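PDB 4WA0: possible adhesin from Caldicellulosiruptor kronotskyensis, which probably mediates attachment of this thermophilic bacterium to cellulose, as a tapirin whose C-terminal, magnesium-binding beta-helix domain is the part described here. Local coordinates for residues Y114-L119 and V132-S137; T153-S158 and R174-N179; S158-Y163 and N179-Y184. All blocks are in the same frame, centred on the assembly; numbering follows the deposited sequence.

How the contacts relate
The three contacts sample successive coils of one parallel beta-helix, all on the same side of the chain's centre. Contact 1 comes first along the chain and closes before the others open; contacts 2 and 3 interlock, their segments alternating. Strands 132-136 and 153-156 are neighbours in one parallel sheet, so contacts 1 and 2, with centres about 10 Å apart, continue each other along it. Contact 3, centred about 8 Å from contact 2, joins the same two coils after each coil has turned from one sheet to the next, from 153-156 to 161-164 and from 174-177 to 182-185. S158 and N179 belong to both. Stacking of this kind builds the elongated body of the tapirin domain.

Contact 1 (Y114-L119 and V132-S137); sequences YKFVQL and VNMEVS
Y114 and K115 lie beside M134 and E135 in a parallel ladder that bonds one coil of the beta-helix to the next. Four backbone hydrogen bonds carry it. Y114 N donates to N133 O at 2.9 Å and Y114 O receives E135 N at 2.7 Å; F116 then repeats the pattern, its N giving to E135 O and its O accepting S137 N. Carbonyls also take CA-H contacts, the shortest from M134 CA to Y114 O at 3.1 Å.

Apolar contacts line the face bearing Y114, F116, M134 and V136. M134 is a selenomethionine with CG anti to its backbone N (chi1 -171°), and its chain bends only at the last torsion. The selenium makes a Met-aromatic contact at the edge of the F116 ring, in the ring plane, 3.9 Å from CE2, and the two side chains cross at about a right angle. L119 CD1 reaches the same selenium, also at 3.9 Å, from beyond the corner at V117 and Q118. At the other end, Y114 CE1 touches V132 CG1 at 4.0 Å, while the phenol OH is hydrogen-bonded to G110 O.

On the opposite face, K115 and E135 run side by side, pointing the same way. Here the CD and CE methylenes of K115 lie against E135 OE1, CE at 3.8 Å; the lysine NZ stays farther away and hydrogen-bonds S113 OG. At the corner, S137 OG rests against V117, 3.5 Å from CG2.

Chemically, then, the grip between coils is mostly main-chain, with a buried selenium and aromatic edge on one side. On the other, the opposite charges of K115 and E135 may attract one another, though their charged atoms do not meet.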
loop_
_atom_site.group_PDB
_atom_site.type_symbol
_atom_site.label_atom_id
_atom_site.label_comp_id
_atom_site.label_asym_id
_atom_site.label_seq_id
_atom_site.Cartn_x
_atom_site.Cartn_y
_atom_site.Cartn_z
ATOM N N TYR A 114 -3.773 -12.712 7.173
ATOM C CA TYR A 114 -2.533 -12.010 6.876
ATOM C C TYR A 114 -1.501 -13.053 6.526
ATOM O O TYR A 114 -1.022 -13.789 7.423
ATOM C CB TYR A 114 -2.145 -11.132 8.054
ATOM C CG TYR A 114 -3.166 -10.139 8.565
ATOM C CD1 TYR A 114 -4.182 -10.519 9.463
ATOM C CD2 TYR A 114 -3.114 -8.807 8.196
ATOM C CE1 TYR A 114 -5.097 -9.584 9.909
ATOM C CE2 TYR A 114 -4.003 -7.893 8.690
ATOM C CZ TYR A 114 -4.998 -8.276 9.518
ATOM O OH TYR A 114 -5.887 -7.322 9.957
ATOM N N LYS A 115 -1.093 -13.124 5.244
ATOM C CA LYS A 115 -0.211 -14.179 4.767
ATOM C C LYS A 115 1.043 -13.554 4.158
ATOM O O LYS A 115 0.942 -12.693 3.296
ATOM C CB LYS A 115 -0.888 -15.044 3.685
ATOM C CG LYS A 115 -2.154 -15.700 4.181
ATOM C CD LYS A 115 -2.641 -16.686 3.090
ATOM C CE LYS A 115 -3.935 -17.396 3.462
ATOM N NZ LYS A 115 -5.029 -16.515 2.951
ATOM N N PHE A 116 2.190 -13.898 4.727
ATOM C CA PHE A 116 3.480 -13.347 4.339
ATOM C C PHE A 116 4.415 -14.487 4.003
ATOM O O PHE A 116 4.508 -15.445 4.749
ATOM C CB PHE A 116 4.037 -12.489 5.445
ATOM C CG PHE A 116 3.087 -11.354 5.855
ATOM C CD1 PHE A 116 2.658 -10.440 4.909
ATOM C CD2 PHE A 116 2.616 -11.209 7.166
ATOM C CE1 PHE A 116 1.757 -9.442 5.258
ATOM C CE2 PHE A 116 1.766 -10.192 7.531
ATOM C CZ PHE A 116 1.321 -9.310 6.569
ATOM N N VAL A 117 5.175 -14.355 2.936
ATOM C CA VAL A 117 6.294 -15.260 2.714
ATOM C C VAL A 117 7.434 -14.943 3.653
ATOM O O VAL A 117 7.903 -15.868 4.369
ATOM C CB VAL A 117 6.718 -15.297 1.233
ATOM C CG1 VAL A 117 7.932 -16.187 1.050
ATOM C CG2 VAL A 117 5.579 -15.679 0.326
ATOM N N GLN A 118 7.887 -13.682 3.707
ATOM C CA GLN A 118 8.916 -13.271 4.640
ATOM C C GLN A 118 8.500 -11.993 5.299
ATOM O O GLN A 118 7.971 -11.082 4.660
ATOM C CB GLN A 118 10.302 -13.212 4.046
ATOM C CG GLN A 118 10.429 -12.486 2.789
ATOM C CD GLN A 118 11.833 -12.497 2.198
ATOM O OE1 GLN A 118 12.720 -13.292 2.561
ATOM N NE2 GLN A 118 12.027 -11.624 1.224
ATOM N N LEU A 119 8.657 -11.988 6.604
ATOM C CA LEU A 119 8.340 -10.856 7.477
ATOM C C LEU A 119 9.589 -10.407 8.218
ATOM O O LEU A 119 10.337 -11.207 8.828
ATOM C CB LEU A 119 7.271 -11.319 8.482
ATOM C CG LEU A 119 6.739 -10.270 9.448
ATOM C CD1 LEU A 119 5.315 -10.561 9.802
ATOM C CD2 LEU A 119 7.601 -10.128 10.699
ATOM N N VAL A 132 -8.140 -12.715 13.873
ATOM C CA VAL A 132 -6.888 -12.151 13.410
ATOM C C VAL A 132 -5.908 -13.339 13.204
ATOM O O VAL A 132 -5.370 -13.899 14.216
ATOM C CB VAL A 132 -6.297 -11.192 14.408
ATOM C CG1 VAL A 132 -5.015 -10.559 13.805
ATOM C CG2 VAL A 132 -7.285 -10.101 14.768
ATOM N N ASN A 133 -5.690 -13.743 11.969
ATOM C CA ASN A 133 -4.942 -14.987 11.673
ATOM C C ASN A 133 -3.799 -14.675 10.730
ATOM O O ASN A 133 -4.033 -14.196 9.599
ATOM C CB ASN A 133 -5.863 -15.980 11.026
ATOM C CG ASN A 133 -6.934 -16.471 11.970
ATOM O OD1 ASN A 133 -6.657 -16.722 13.120
ATOM N ND2 ASN A 133 -8.183 -16.464 11.519
HETATM N N MSE A 134 -2.571 -14.817 11.198
HETATM C CA MSE A 134 -1.379 -14.677 10.353
HETATM C C MSE A 134 -0.707 -15.926 10.019
HETATM O O MSE A 134 -0.574 -16.840 10.876
HETATM C CB MSE A 134 -0.425 -13.761 11.119
HETATM C CG MSE A 134 0.743 -13.375 10.247
HETATM SE SE MSE A 134 1.935 -12.002 11.035
HETATM C CE MSE A 134 2.714 -13.155 12.308
ATOM N N GLU A 135 -0.218 -16.024 8.799
ATOM C CA GLU A 135 0.582 -17.218 8.383
ATOM C C GLU A 135 1.903 -16.709 7.855
ATOM O O GLU A 135 1.903 -15.733 7.089
ATOM C CB GLU A 135 -0.056 -18.000 7.251
ATOM C CG GLU A 135 -1.400 -18.490 7.653
ATOM C CD GLU A 135 -2.115 -19.419 6.693
ATOM O OE1 GLU A 135 -1.673 -19.652 5.540
ATOM O OE2 GLU A 135 -3.157 -19.894 7.162
ATOM N N VAL A 136 2.995 -17.392 8.189
ATOM C CA VAL A 136 4.321 -17.092 7.647
ATOM C C VAL A 136 4.772 -18.306 6.883
ATOM O O VAL A 136 4.808 -19.416 7.439
ATOM C CB VAL A 136 5.329 -16.731 8.743
ATOM C CG1 VAL A 136 6.706 -16.566 8.111
ATOM C CG2 VAL A 136 4.865 -15.481 9.489
ATOM N N SER A 137 5.037 -18.135 5.585
ATOM C CA SER A 137 5.325 -19.351 4.796
ATOM C C SER A 137 6.786 -19.752 4.780
ATOM O O SER A 137 7.053 -20.989 4.656
ATOM C CB SER A 137 4.646 -19.279 3.394
ATOM O OG SER A 137 5.259 -18.403 2.558
#

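Contact 2 (T153-S158 and R174-N179); sequences TVTLKS and RLILEN
K157 and E178 meet because both first torsions set CG anti to the carbonyl carbon (E178 chi1 -63°), after which the glutamate runs extended while the lysine folds at chi2 and chi3 (-74° and -76°). The two chains lie side by side, and NZ closes a salt bridge to E178 OE2 at 2.8 Å, arriving on its syn side. The other oxygen, OE1, takes S158 N at 3.0 Å on its anti side, so each carboxylate oxygen has a donor, though the S158 N bond is bent; the lysine CD and CE also pack against the group.

Upstream of this loop, L175 turns CD1 back across V154, 3.7 Å from CG1, and the same methyl lies 3.9 Å from L156 CG. These leucines and the valine face the interior, where L183 of the next strand adds to the packing. On the outer face, I176 CD1 sits 3.6 Å from T155 OG1.

Beneath the side chains, V154 N, L156 N, I176 N and E178 N bond in turn to R174 O, I176 O, V154 O and L156 O, L156 N to I176 O being 2.7 Å. Strands 153-156 and 174-177 run parallel in strict one-to-one register, with V154, L156, L175 and L177 inward, and T153, T155, R174 and the aliphatic I176 outward: a stacked pair of coils of a parallel beta-helix.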
loop_
_atom_site.group_PDB
_atom_site.type_symbol
_atom_site.label_atom_id
_atom_site.label_comp_id
_atom_site.label_asym_id
_atom_site.label_seq_id
_atom_site.Cartn_x
_atom_site.Cartn_y
_atom_site.Cartn_z
ATOM N N THR A 153 -4.557 -16.021 15.981
ATOM C CA THR A 153 -3.666 -17.144 15.730
ATOM C C THR A 153 -2.488 -16.786 14.799
ATOM O O THR A 153 -2.604 -15.894 13.962
ATOM C CB THR A 153 -4.336 -18.431 15.181
ATOM O OG1 THR A 153 -4.746 -18.299 13.825
ATOM C CG2 THR A 153 -5.624 -18.710 15.988
ATOM N N VAL A 154 -1.409 -17.536 14.930
ATOM C CA VAL A 154 -0.252 -17.466 14.041
ATOM C C VAL A 154 0.099 -18.903 13.662
ATOM O O VAL A 154 0.198 -19.805 14.521
ATOM C CB VAL A 154 0.967 -16.744 14.661
ATOM C CG1 VAL A 154 2.140 -16.851 13.732
ATOM C CG2 VAL A 154 0.657 -15.249 14.935
ATOM N N THR A 155 0.287 -19.098 12.370
ATOM C CA THR A 155 0.699 -20.386 11.787
ATOM C C THR A 155 2.021 -20.243 11.124
ATOM O O THR A 155 2.185 -19.375 10.248
ATOM C CB THR A 155 -0.340 -20.921 10.808
ATOM O OG1 THR A 155 -1.575 -21.108 11.493
ATOM C CG2 THR A 155 0.058 -22.264 10.267
ATOM N N LEU A 156 2.991 -21.081 11.535
ATOM C CA LEU A 156 4.309 -21.125 10.893
ATOM C C LEU A 156 4.245 -22.305 9.923
ATOM O O LEU A 156 4.140 -23.466 10.337
ATOM C CB LEU A 156 5.478 -21.200 11.932
ATOM C CG LEU A 156 5.285 -20.154 13.100
ATOM C CD1 LEU A 156 6.501 -20.256 14.044
ATOM C CD2 LEU A 156 5.143 -18.750 12.549
ATOM N N LYS A 157 4.266 -22.032 8.620
ATOM C CA LYS A 157 4.014 -23.114 7.644
ATOM C C LYS A 157 5.229 -24.040 7.539
ATOM O O LYS A 157 6.316 -23.791 8.037
ATOM C CB LYS A 157 3.616 -22.565 6.268
ATOM C CG LYS A 157 2.429 -21.595 6.305
ATOM C CD LYS A 157 1.124 -22.282 6.534
ATOM C CE LYS A 157 0.650 -22.986 5.274
ATOM N NZ LYS A 157 -0.550 -23.806 5.619
ATOM N N SER A 158 5.054 -25.131 6.812
ATOM C CA SER A 158 6.096 -26.161 6.792
ATOM C C SER A 158 7.464 -25.672 6.350
ATOM O O SER A 158 7.587 -24.897 5.374
ATOM C CB SER A 158 5.643 -27.385 5.998
ATOM O OG SER A 158 5.358 -27.001 4.695
ATOM N N ARG A 174 -3.475 -19.048 19.782
ATOM C CA ARG A 174 -2.666 -20.234 19.438
ATOM C C ARG A 174 -1.535 -19.832 18.536
ATOM O O ARG A 174 -1.672 -18.870 17.760
ATOM C CB ARG A 174 -3.454 -21.297 18.650
ATOM C CG ARG A 174 -4.435 -22.114 19.473
ATOM C CD ARG A 174 -4.999 -23.240 18.585
ATOM N NE ARG A 174 -5.740 -22.716 17.437
ATOM C CZ ARG A 174 -6.136 -23.427 16.385
ATOM N NH1 ARG A 174 -5.883 -24.745 16.315
ATOM N NH2 ARG A 174 -6.802 -22.808 15.395
ATOM N N LEU A 175 -0.435 -20.558 18.694
ATOM C CA LEU A 175 0.676 -20.492 17.740
ATOM C C LEU A 175 0.814 -21.930 17.228
ATOM O O LEU A 175 0.955 -22.873 18.058
ATOM C CB LEU A 175 1.977 -19.954 18.319
ATOM C CG LEU A 175 3.220 -20.200 17.425
ATOM C CD1 LEU A 175 3.177 -19.248 16.308
ATOM C CD2 LEU A 175 4.485 -19.904 18.217
ATOM N N ILE A 176 0.728 -22.101 15.892
ATOM C CA ILE A 176 0.753 -23.413 15.265
ATOM C C ILE A 176 2.011 -23.591 14.446
ATOM O O ILE A 176 2.318 -22.714 13.590
ATOM C CB ILE A 176 -0.482 -23.588 14.382
ATOM C CG1 ILE A 176 -1.741 -23.382 15.223
ATOM C CG2 ILE A 176 -0.431 -24.966 13.690
ATOM C CD1 ILE A 176 -2.851 -22.614 14.541
ATOM N N LEU A 177 2.771 -24.666 14.709
ATOM C CA LEU A 177 3.919 -25.007 13.859
ATOM C C LEU A 177 3.556 -26.194 12.982
ATOM O O LEU A 177 3.051 -27.199 13.469
ATOM C CB LEU A 177 5.140 -25.395 14.627
ATOM C CG LEU A 177 6.040 -24.325 15.200
ATOM C CD1 LEU A 177 5.354 -23.672 16.373
ATOM C CD2 LEU A 177 7.415 -24.828 15.606
ATOM N N GLU A 178 3.687 -26.027 11.653
ATOM C CA GLU A 178 3.512 -27.185 10.769
ATOM C C GLU A 178 4.814 -27.956 10.699
ATOM O O GLU A 178 5.880 -27.545 11.206
ATOM C CB GLU A 178 3.106 -26.754 9.370
ATOM C CG GLU A 178 1.771 -26.049 9.334
ATOM C CD GLU A 178 1.320 -25.734 7.885
ATOM O OE1 GLU A 178 2.157 -25.765 6.901
ATOM O OE2 GLU A 178 0.100 -25.463 7.791
ATOM N N ASN A 179 4.753 -29.109 10.028
ATOM C CA ASN A 179 5.930 -30.001 9.929
ATOM C C ASN A 179 7.189 -29.292 9.430
ATOM O O ASN A 179 7.161 -28.627 8.402
ATOM C CB ASN A 179 5.550 -31.117 8.944
ATOM C CG ASN A 179 6.567 -32.216 8.866
ATOM O OD1 ASN A 179 7.502 -32.152 8.058
ATOM N ND2 ASN A 179 6.397 -33.218 9.672
#

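Contact 3 (S158-Y163 and N179-Y184); sequences SNSAVY and NGAKLY
K182 supplies both of the donors that meet S160 O. K182 N bonds S160 O at 2.9 Å and K182 NZ bonds the same S160 O at 3.1 Å, the two reaching it from opposite faces of the carbonyl plane. The side chain manages this by bending at chi3 (-64°) and again at chi4, which returns the ammonium to the neighbouring coil, where it also makes a weak bond to N159 O. S160 OG has its own partner, K157 O.

Next along, V162 N gives to K182 O at 2.8 Å, and V162 O receives Y184 N. At the turn, where G180 has positive phi, N159 N donates to N179 O at 3.1 Å, a bent bond of 141°.

Such stacking of equivalent residues on adjacent coils is a hallmark of the parallel beta-helix, and Y163 and Y184 form an aromatic step of that ladder. Their rings are near-parallel, at 2°, but slid apart so that they barely overlap, with centroids 4.5 Å apart; Y184 CD1 and Y163 CE2 each lie over the other ring's face, toward its rim. F210 meets the Y163 ring as well. Inside the helix, V162 CG1 packs on L183 CD1 at 3.7 Å.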
loop_
_atom_site.group_PDB
_atom_site.type_symbol
_atom_site.label_atom_id
_atom_site.label_comp_id
_atom_site.label_asym_id
_atom_site.label_seq_id
_atom_site.Cartn_x
_atom_site.Cartn_y
_atom_site.Cartn_z
ATOM N N SER A 158 5.054 -25.131 6.812
ATOM C CA SER A 158 6.096 -26.161 6.792
ATOM C C SER A 158 7.464 -25.672 6.350
ATOM O O SER A 158 7.587 -24.897 5.374
ATOM C CB SER A 158 5.643 -27.385 5.998
ATOM O OG SER A 158 5.358 -27.001 4.695
ATOM N N ASN A 159 8.477 -26.091 7.113
ATOM C CA ASN A 159 9.884 -25.746 6.899
ATOM C C ASN A 159 10.247 -24.290 6.970
ATOM O O ASN A 159 11.359 -23.901 6.599
ATOM C CB ASN A 159 10.347 -26.397 5.609
ATOM C CG ASN A 159 10.137 -27.885 5.673
ATOM O OD1 ASN A 159 10.680 -28.522 6.580
ATOM N ND2 ASN A 159 9.237 -28.423 4.832
ATOM N N SER A 160 9.332 -23.478 7.533
ATOM C CA SER A 160 9.597 -22.049 7.711
ATOM C C SER A 160 10.671 -21.908 8.813
ATOM O O SER A 160 11.003 -22.895 9.491
ATOM C CB SER A 160 8.307 -21.267 8.048
ATOM O OG SER A 160 7.759 -21.736 9.259
ATOM N N ALA A 161 11.258 -20.725 8.935
ATOM C CA ALA A 161 12.257 -20.367 9.961
ATOM C C ALA A 161 11.827 -19.035 10.535
ATOM O O ALA A 161 11.667 -18.009 9.803
ATOM C CB ALA A 161 13.634 -20.256 9.348
ATOM N N VAL A 162 11.599 -19.012 11.844
ATOM C CA VAL A 162 11.078 -17.786 12.463
ATOM C C VAL A 162 11.946 -17.456 13.652
ATOM O O VAL A 162 12.159 -18.335 14.490
ATOM C CB VAL A 162 9.653 -18.039 12.940
ATOM C CG1 VAL A 162 9.216 -16.893 13.801
ATOM C CG2 VAL A 162 8.752 -18.258 11.752
ATOM N N TYR A 163 12.391 -16.224 13.773
ATOM C CA TYR A 163 13.349 -15.819 14.812
ATOM C C TYR A 163 12.727 -14.649 15.558
ATOM O O TYR A 163 12.399 -13.689 14.897
ATOM C CB TYR A 163 14.607 -15.386 14.178
ATOM C CG TYR A 163 15.338 -16.405 13.291
ATOM C CD1 TYR A 163 14.918 -16.629 12.019
ATOM C CD2 TYR A 163 16.461 -17.138 13.770
ATOM C CE1 TYR A 163 15.556 -17.536 11.212
ATOM C CE2 TYR A 163 17.122 -18.032 12.967
ATOM C CZ TYR A 163 16.652 -18.226 11.681
ATOM O OH TYR A 163 17.252 -19.144 10.854
ATOM N N ASN A 179 4.753 -29.109 10.028
ATOM C CA ASN A 179 5.930 -30.001 9.929
ATOM C C ASN A 179 7.189 -29.292 9.430
ATOM O O ASN A 179 7.161 -28.627 8.402
ATOM C CB ASN A 179 5.550 -31.117 8.944
ATOM C CG ASN A 179 6.567 -32.216 8.866
ATOM O OD1 ASN A 179 7.502 -32.152 8.058
ATOM N ND2 ASN A 179 6.397 -33.218 9.672
ATOM N N GLY A 180 8.290 -29.449 10.139
ATOM C CA GLY A 180 9.592 -28.892 9.778
ATOM C C GLY A 180 9.759 -27.424 9.996
ATOM O O GLY A 180 10.881 -26.889 9.789
ATOM N N ALA A 181 8.697 -26.763 10.516
ATOM C CA ALA A 181 8.856 -25.340 10.839
ATOM C C ALA A 181 9.863 -25.260 12.021
ATOM O O ALA A 181 9.955 -26.199 12.888
ATOM C CB ALA A 181 7.526 -24.730 11.229
ATOM N N LYS A 182 10.646 -24.194 12.060
ATOM C CA LYS A 182 11.682 -24.005 13.072
ATOM C C LYS A 182 11.416 -22.656 13.739
ATOM O O LYS A 182 11.477 -21.593 13.032
ATOM C CB LYS A 182 13.061 -23.912 12.398
ATOM C CG LYS A 182 13.357 -25.213 11.644
ATOM C CD LYS A 182 14.610 -25.234 10.781
ATOM C CE LYS A 182 14.549 -24.244 9.623
ATOM N NZ LYS A 182 13.417 -24.595 8.706
ATOM N N LEU A 183 11.111 -22.658 15.040
ATOM C CA LEU A 183 10.959 -21.425 15.813
ATOM C C LEU A 183 12.170 -21.241 16.738
ATOM O O LEU A 183 12.513 -22.154 17.507
ATOM C CB LEU A 183 9.727 -21.462 16.678
ATOM C CG LEU A 183 9.385 -20.269 17.603
ATOM C CD1 LEU A 183 9.305 -18.989 16.816
ATOM C CD2 LEU A 183 8.128 -20.611 18.398
ATOM N N TYR A 184 12.761 -20.064 16.678
ATOM C CA TYR A 184 13.913 -19.703 17.515
ATOM C C TYR A 184 13.529 -18.537 18.372
ATOM O O TYR A 184 13.105 -17.526 17.830
ATOM C CB TYR A 184 15.162 -19.328 16.719
ATOM C CG TYR A 184 15.682 -20.340 15.682
ATOM C CD1 TYR A 184 15.153 -20.395 14.407
ATOM C CD2 TYR A 184 16.784 -21.139 15.957
ATOM C CE1 TYR A 184 15.672 -21.294 13.451
ATOM C CE2 TYR A 184 17.277 -22.025 15.036
ATOM C CZ TYR A 184 16.727 -22.078 13.770
ATOM O OH TYR A 184 17.261 -22.913 12.822
#